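Local coordinates for metagenomic carboxyl esterase MGS0156 (PDB 5D8M), which probably hydrolyses carboxylic ester bonds with a serine nucleophile, as a metagenomic carboxyl esterase of the alpha/beta-hydrolase type, at residues Glu39-Ile44 with Gly62-Leu67; Val153-Ser158 with Ala326-Ile331. All blocks are in the same frame, centred on the assembly; numbering follows the deposited sequence. Where two conformers were deposited one is given.

Contact 1: Glu39-Ile44 with Gly62-Leu67; sequences EIMTAI and GILWRL
Thr-42 OG1 is held by the carbonyl oxygen of Arg-38, one turn back on helix 34-48, and the terminal methyl of Ile-63 rests against it, with OG1 4.0 Å from Ile-63 CD1. The torsion explains this double role: with chi1 at -63°, OG1 lies beside the backbone N, turned back along its own helix, and the side chains of Thr-42 and Ile-63 cross at about a right angle. Met-41, deposited as selenomethionine, and Ile-63 carry the contact in nearly equal shares. The chain of Met-41 is fully extended, starting from CG anti to the backbone N (Met-41 chi1 -169°), and it reaches out to meet Ile-63 tip to tip. Ile-63 CD1 lies 3.8 Å from CG of Met-41 and 4.0 Å from its SE, while the CE methyl of Met-41 runs on to 4.2 Å from Ile-63 CB. Leu-64 joins obliquely, placing CD1 4.1 Å from the selenium of Met-41. The two backbones stay well apart, Thr-42 CA and Ile-63 CA being 8.5 Å from each other, so side chains alone bridge the gap. Polar bonds flank the apolar patch: Leu-64 O accepts from Arg-38 NH2, Ile-63 O is hydrogen-bonded to Tyr-322 OH, and the backbone of Ile-63 bonds to that of Asn-296. With 168 Å² buried and no hydrogen bond between residues 39-44 and 62-67, the chemistry implies cohesion by dispersion and exclusion of water, while the flanking polar bonds probably help fix the course of the loop.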
loop_
_atom_site.group_PDB
_atom_site.type_symbol
_atom_site.label_atom_id
_atom_site.label_comp_id
_atom_site.label_asym_id
_atom_site.label_seq_id
_atom_site.Cartn_x
_atom_site.Cartn_y
_atom_site.Cartn_z
ATOM N N GLU A 39 17.360 -0.890 -8.922
ATOM C CA GLU A 39 18.625 -0.195 -8.993
ATOM C C GLU A 39 18.751 0.876 -7.903
ATOM O O GLU A 39 19.762 0.960 -7.215
ATOM C CB GLU A 39 18.755 0.425 -10.383
ATOM C CG GLU A 39 20.110 1.010 -10.743
ATOM C CD GLU A 39 20.148 1.386 -12.210
ATOM O OE1 GLU A 39 19.064 1.451 -12.831
ATOM O OE2 GLU A 39 21.254 1.572 -12.755
ATOM N N ILE A 40 17.718 1.701 -7.770
ATOM C CA ILE A 40 17.681 2.747 -6.757
ATOM C C ILE A 40 17.712 2.161 -5.349
ATOM O O ILE A 40 18.524 2.583 -4.510
ATOM C CB ILE A 40 16.428 3.621 -6.936
ATOM C CG1 ILE A 40 16.606 4.507 -8.174
ATOM C CG2 ILE A 40 16.166 4.468 -5.686
ATOM C CD1 ILE A 40 15.350 5.310 -8.546
HETATM N N MSE A 41 16.856 1.176 -5.083
HETATM C CA MSE A 41 16.764 0.642 -3.721
HETATM C C MSE A 41 18.064 -0.071 -3.346
HETATM O O MSE A 41 18.579 0.072 -2.232
HETATM C CB MSE A 41 15.564 -0.293 -3.575
HETATM C CG MSE A 41 15.259 -0.673 -2.135
HETATM SE SE MSE A 41 13.558 -1.614 -1.951
HETATM C CE MSE A 41 13.762 -2.115 -0.046
ATOM N N THR A 42 18.625 -0.790 -4.302
ATOM C CA THR A 42 19.872 -1.506 -4.092
ATOM C C THR A 42 21.061 -0.569 -3.766
ATOM O O THR A 42 21.849 -0.852 -2.854
ATOM C CB THR A 42 20.188 -2.376 -5.334
ATOM O OG1 THR A 42 19.156 -3.367 -5.479
ATOM C CG2 THR A 42 21.536 -3.061 -5.195
ATOM N N ALA A 43 21.173 0.539 -4.501
ATOM C CA ALA A 43 22.205 1.553 -4.267
ATOM C C ALA A 43 22.029 2.242 -2.918
ATOM O O ALA A 43 23.013 2.510 -2.223
ATOM C CB ALA A 43 22.198 2.596 -5.395
ATOM N N ILE A 44 20.770 2.512 -2.550
ATOM C CA ILE A 44 20.463 3.125 -1.255
ATOM C C ILE A 44 21.009 2.266 -0.120
ATOM O O ILE A 44 21.662 2.764 0.801
ATOM C CB ILE A 44 18.927 3.348 -1.085
ATOM C CG1 ILE A 44 18.498 4.577 -1.900
ATOM C CG2 ILE A 44 18.545 3.538 0.389
ATOM C CD1 ILE A 44 17.014 4.833 -1.889
ATOM N N GLY A 62 16.007 -11.174 -2.238
ATOM C CA GLY A 62 16.074 -10.663 -0.875
ATOM C C GLY A 62 15.187 -9.462 -0.531
ATOM O O GLY A 62 14.474 -9.478 0.466
ATOM N N ILE A 63 15.234 -8.412 -1.338
ATOM C CA ILE A 63 14.348 -7.281 -1.098
ATOM C C ILE A 63 13.181 -7.221 -2.083
ATOM O O ILE A 63 12.064 -6.851 -1.708
ATOM C CB ILE A 63 15.104 -5.923 -1.128
ATOM C CG1 ILE A 63 15.891 -5.739 -2.436
ATOM C CG2 ILE A 63 16.012 -5.806 0.114
ATOM C CD1 ILE A 63 16.412 -4.271 -2.690
ATOM N N LEU A 64 13.437 -7.590 -3.331
ATOM C CA LEU A 64 12.441 -7.481 -4.398
ATOM C C LEU A 64 12.474 -8.706 -5.267
ATOM O O LEU A 64 13.521 -9.031 -5.827
ATOM C CB LEU A 64 12.708 -6.252 -5.262
ATOM C CG LEU A 64 12.633 -4.890 -4.576
ATOM C CD1 LEU A 64 13.346 -3.837 -5.441
ATOM C CD2 LEU A 64 11.145 -4.496 -4.369
ATOM N N TRP A 65 11.334 -9.382 -5.380
ATOM C CA TRP A 65 11.247 -10.598 -6.190
ATOM C C TRP A 65 11.609 -10.299 -7.622
ATOM O O TRP A 65 11.271 -9.234 -8.140
ATOM C CB TRP A 65 9.841 -11.202 -6.149
ATOM C CG TRP A 65 9.510 -11.853 -4.856
ATOM C CD1 TRP A 65 8.759 -11.327 -3.840
ATOM C CD2 TRP A 65 9.921 -13.151 -4.424
ATOM N NE1 TRP A 65 8.669 -12.227 -2.806
ATOM C CE2 TRP A 65 9.382 -13.352 -3.134
ATOM C CE3 TRP A 65 10.694 -14.169 -5.000
ATOM C CZ2 TRP A 65 9.581 -14.527 -2.416
ATOM C CZ3 TRP A 65 10.894 -15.343 -4.275
ATOM C CH2 TRP A 65 10.340 -15.508 -2.996
ATOM N N ARG A 66 12.293 -11.248 -8.253
ATOM C CA ARG A 66 12.612 -11.161 -9.666
ATOM C C ARG A 66 11.579 -11.903 -10.494
ATOM O O ARG A 66 11.782 -13.063 -10.809
ATOM C CB ARG A 66 13.989 -11.768 -9.955
ATOM C CG ARG A 66 15.145 -11.104 -9.250
ATOM C CD ARG A 66 16.385 -11.997 -9.256
ATOM N NE ARG A 66 16.233 -13.136 -8.354
ATOM C CZ ARG A 66 17.163 -14.066 -8.149
ATOM N NH1 ARG A 66 18.326 -13.998 -8.784
ATOM N NH2 ARG A 66 16.934 -15.064 -7.299
ATOM N N LEU A 67 10.489 -11.237 -10.856
ATOM C CA LEU A 67 9.510 -11.817 -11.762
ATOM C C LEU A 67 10.063 -11.745 -13.174
ATOM O O LEU A 67 11.047 -11.055 -13.414
ATOM C CB LEU A 67 8.152 -11.101 -11.659
ATOM C CG LEU A 67 7.134 -11.793 -10.726
ATOM C CD1 LEU A 67 7.552 -11.677 -9.268
ATOM C CD2 LEU A 67 5.712 -11.288 -10.939
#

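Contact 2: Val153-Ser158 with Ala326-Ile331; sequences VFVTHS and ALLEAI
Val-155 projects from the strand straight at helix 324-338 and divides its two methyls between Leu-328 and Ile-331, residues three apart that present neighbouring surfaces of the helix. The firmest evidence of close packing is the 3.9 Å between Val-155 CG1 and Leu-328 CD1. Leu-328 gets there by its outer branch: its first bond does not aim at the strand, but with CG anti to the backbone N (chi1 -171°) the chain swings CD1 over to the valine, and the two side chains meet at a slant. The second methyl, Val-155 CG2, sits 4.2 Å from Ile-331 CG2, a slightly wider fit. Backbone spacing agrees with side-chain packing alone, since Val-155 CA and Leu-328 CA are 8.5 Å apart and no hydrogen bond joins the segments.

Away from these two methyl contacts the fit opens quickly. Val-153, on the same side of the strand, stops with CG1 5.5 Å from Ile-331 CG2. Toward the other end, the partly exposed Ser-158 is far off, its CB 12.6 Å from Leu-327 CD2. The interface, 116 Å² in all, is therefore concentrated on one valine, which Leu-91 and Val-184 of the adjacent strands also touch, while Ile-331 extends across to Val-182 and Val-184. Helix 324-338 thus packs on an interior strand of the parallel sheet. That strand, 151-157, with Ser-158 at phi 57° and psi -126° and helix 159-170 directly after, has the geometry of a nucleophile elbow, consistent with an alpha/beta-hydrolase fold in which Ser-158 is probably the nucleophile.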
loop_
_atom_site.group_PDB
_atom_site.type_symbol
_atom_site.label_atom_id
_atom_site.label_comp_id
_atom_site.label_asym_id
_atom_site.label_seq_id
_atom_site.Cartn_x
_atom_site.Cartn_y
_atom_site.Cartn_z
ATOM N N VAL A 153 3.039 13.811 -2.585
ATOM C CA VAL A 153 3.146 12.433 -3.041
ATOM C C VAL A 153 2.523 11.505 -1.999
ATOM O O VAL A 153 3.081 11.314 -0.924
ATOM C CB VAL A 153 4.620 12.039 -3.302
ATOM C CG1 VAL A 153 4.728 10.523 -3.636
ATOM C CG2 VAL A 153 5.196 12.894 -4.429
ATOM N N PHE A 154 1.355 10.948 -2.303
ATOM C CA PHE A 154 0.733 9.988 -1.397
ATOM C C PHE A 154 1.529 8.693 -1.408
ATOM O O PHE A 154 1.943 8.227 -2.472
ATOM C CB PHE A 154 -0.718 9.687 -1.799
ATOM C CG PHE A 154 -1.686 10.816 -1.502
ATOM C CD1 PHE A 154 -2.171 11.003 -0.222
ATOM C CD2 PHE A 154 -2.106 11.682 -2.512
ATOM C CE1 PHE A 154 -3.071 12.029 0.074
ATOM C CE2 PHE A 154 -3.011 12.714 -2.226
ATOM C CZ PHE A 154 -3.499 12.879 -0.927
ATOM N N VAL A 155 1.760 8.144 -0.217
ATOM C CA VAL A 155 2.279 6.796 -0.074
ATOM C C VAL A 155 1.304 6.055 0.811
ATOM O O VAL A 155 1.112 6.421 1.973
ATOM C CB VAL A 155 3.685 6.767 0.535
ATOM C CG1 VAL A 155 4.182 5.336 0.626
ATOM C CG2 VAL A 155 4.643 7.611 -0.331
ATOM N N THR A 156 0.638 5.063 0.231
ATOM C CA THR A 156 -0.552 4.494 0.832
ATOM C C THR A 156 -0.343 3.016 1.058
ATOM O O THR A 156 0.470 2.395 0.367
ATOM C CB THR A 156 -1.797 4.731 -0.089
ATOM O OG1 THR A 156 -1.640 4.024 -1.333
ATOM C CG2 THR A 156 -1.937 6.205 -0.445
ATOM N N HIS A 157 -1.079 2.446 2.015
ATOM C CA HIS A 157 -0.982 1.023 2.307
ATOM C C HIS A 157 -2.389 0.427 2.372
ATOM O O HIS A 157 -3.304 1.026 2.965
ATOM C CB HIS A 157 -0.227 0.797 3.637
ATOM C CG HIS A 157 -0.111 -0.645 4.048
ATOM N ND1 HIS A 157 -0.612 -1.118 5.241
ATOM C CD2 HIS A 157 0.465 -1.706 3.434
ATOM C CE1 HIS A 157 -0.343 -2.407 5.351
ATOM N NE2 HIS A 157 0.316 -2.787 4.271
ATOM N N SER A 158 -2.551 -0.734 1.737
ATOM C CA SER A 158 -3.788 -1.492 1.864
ATOM C C SER A 158 -5.022 -0.675 1.441
ATOM O O SER A 158 -5.083 -0.105 0.362
ATOM C CB SER A 158 -3.918 -1.967 3.309
ATOM O OG SER A 158 -4.968 -2.902 3.468
ATOM N N ALA A 326 14.552 1.785 3.643
ATOM C CA ALA A 326 15.138 1.766 2.311
ATOM C C ALA A 326 14.040 1.797 1.255
ATOM O O ALA A 326 14.170 2.491 0.232
ATOM C CB ALA A 326 16.007 0.559 2.131
ATOM N N LEU A 327 12.959 1.052 1.506
ATOM C CA LEU A 327 11.827 1.009 0.583
ATOM C C LEU A 327 11.208 2.389 0.404
ATOM O O LEU A 327 10.962 2.800 -0.726
ATOM C CB LEU A 327 10.748 0.027 1.066
ATOM C CG LEU A 327 9.552 -0.194 0.113
ATOM C CD1 LEU A 327 9.946 -1.057 -1.118
ATOM C CD2 LEU A 327 8.371 -0.854 0.866
ATOM N N LEU A 328 10.946 3.093 1.511
ATOM C CA LEU A 328 10.305 4.400 1.443
ATOM C C LEU A 328 11.235 5.434 0.786
ATOM O O LEU A 328 10.783 6.257 -0.007
ATOM C CB LEU A 328 9.895 4.881 2.833
ATOM C CG LEU A 328 9.021 6.135 2.899
ATOM C CD1 LEU A 328 7.679 5.879 2.193
ATOM C CD2 LEU A 328 8.791 6.570 4.362
ATOM N N GLU A 329 12.523 5.398 1.129
ATOM C CA GLU A 329 13.477 6.262 0.469
ATOM C C GLU A 329 13.576 5.981 -1.039
ATOM O O GLU A 329 13.625 6.917 -1.845
ATOM C CB GLU A 329 14.857 6.143 1.131
ATOM C CG GLU A 329 15.814 7.220 0.639
ATOM C CD GLU A 329 17.261 7.007 1.078
ATOM O OE1 GLU A 329 17.506 6.424 2.177
ATOM O OE2 GLU A 329 18.165 7.417 0.310
ATOM N N ALA A 330 13.591 4.709 -1.431
ATOM C CA ALA A 330 13.611 4.365 -2.849
ATOM C C ALA A 330 12.355 4.883 -3.554
ATOM O O ALA A 330 12.431 5.415 -4.673
ATOM C CB ALA A 330 13.753 2.823 -3.043
ATOM N N ILE A 331 11.207 4.730 -2.904
ATOM C CA ILE A 331 9.965 5.259 -3.457
ATOM C C ILE A 331 10.095 6.768 -3.712
ATOM O O ILE A 331 9.841 7.217 -4.830
ATOM C CB ILE A 331 8.770 4.990 -2.519
ATOM C CG1 ILE A 331 8.422 3.494 -2.507
ATOM C CG2 ILE A 331 7.550 5.885 -2.869
ATOM C CD1 ILE A 331 7.508 3.148 -1.334
#

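In the fold
Helix 324-338 joins the two contacts, which lie about 14 Å apart between centres. In contact 2 it covers the sheet; contact 1 packs against it by way of helix 34-48. Three approaches document the junction: Met-41 CB is 3.6 Å from Ala-330 CB, Met-41 CE is 3.6 Å from Leu-327 N, and Ile-44 CD1 is 3.5 Å from Ala-330 N. The selenomethionine thus serves both the loop 62-67 and the C-terminal helix, so that sheet, helix 324-338, helix 34-48 and loop pack in succession. The probable nucleophile, Ser-158, belongs to the strand end of contact 2, near His-299; contact 1 lies farther out, its centre about 17 Å from that of the chain, against about 8 Å for the centre of contact 2.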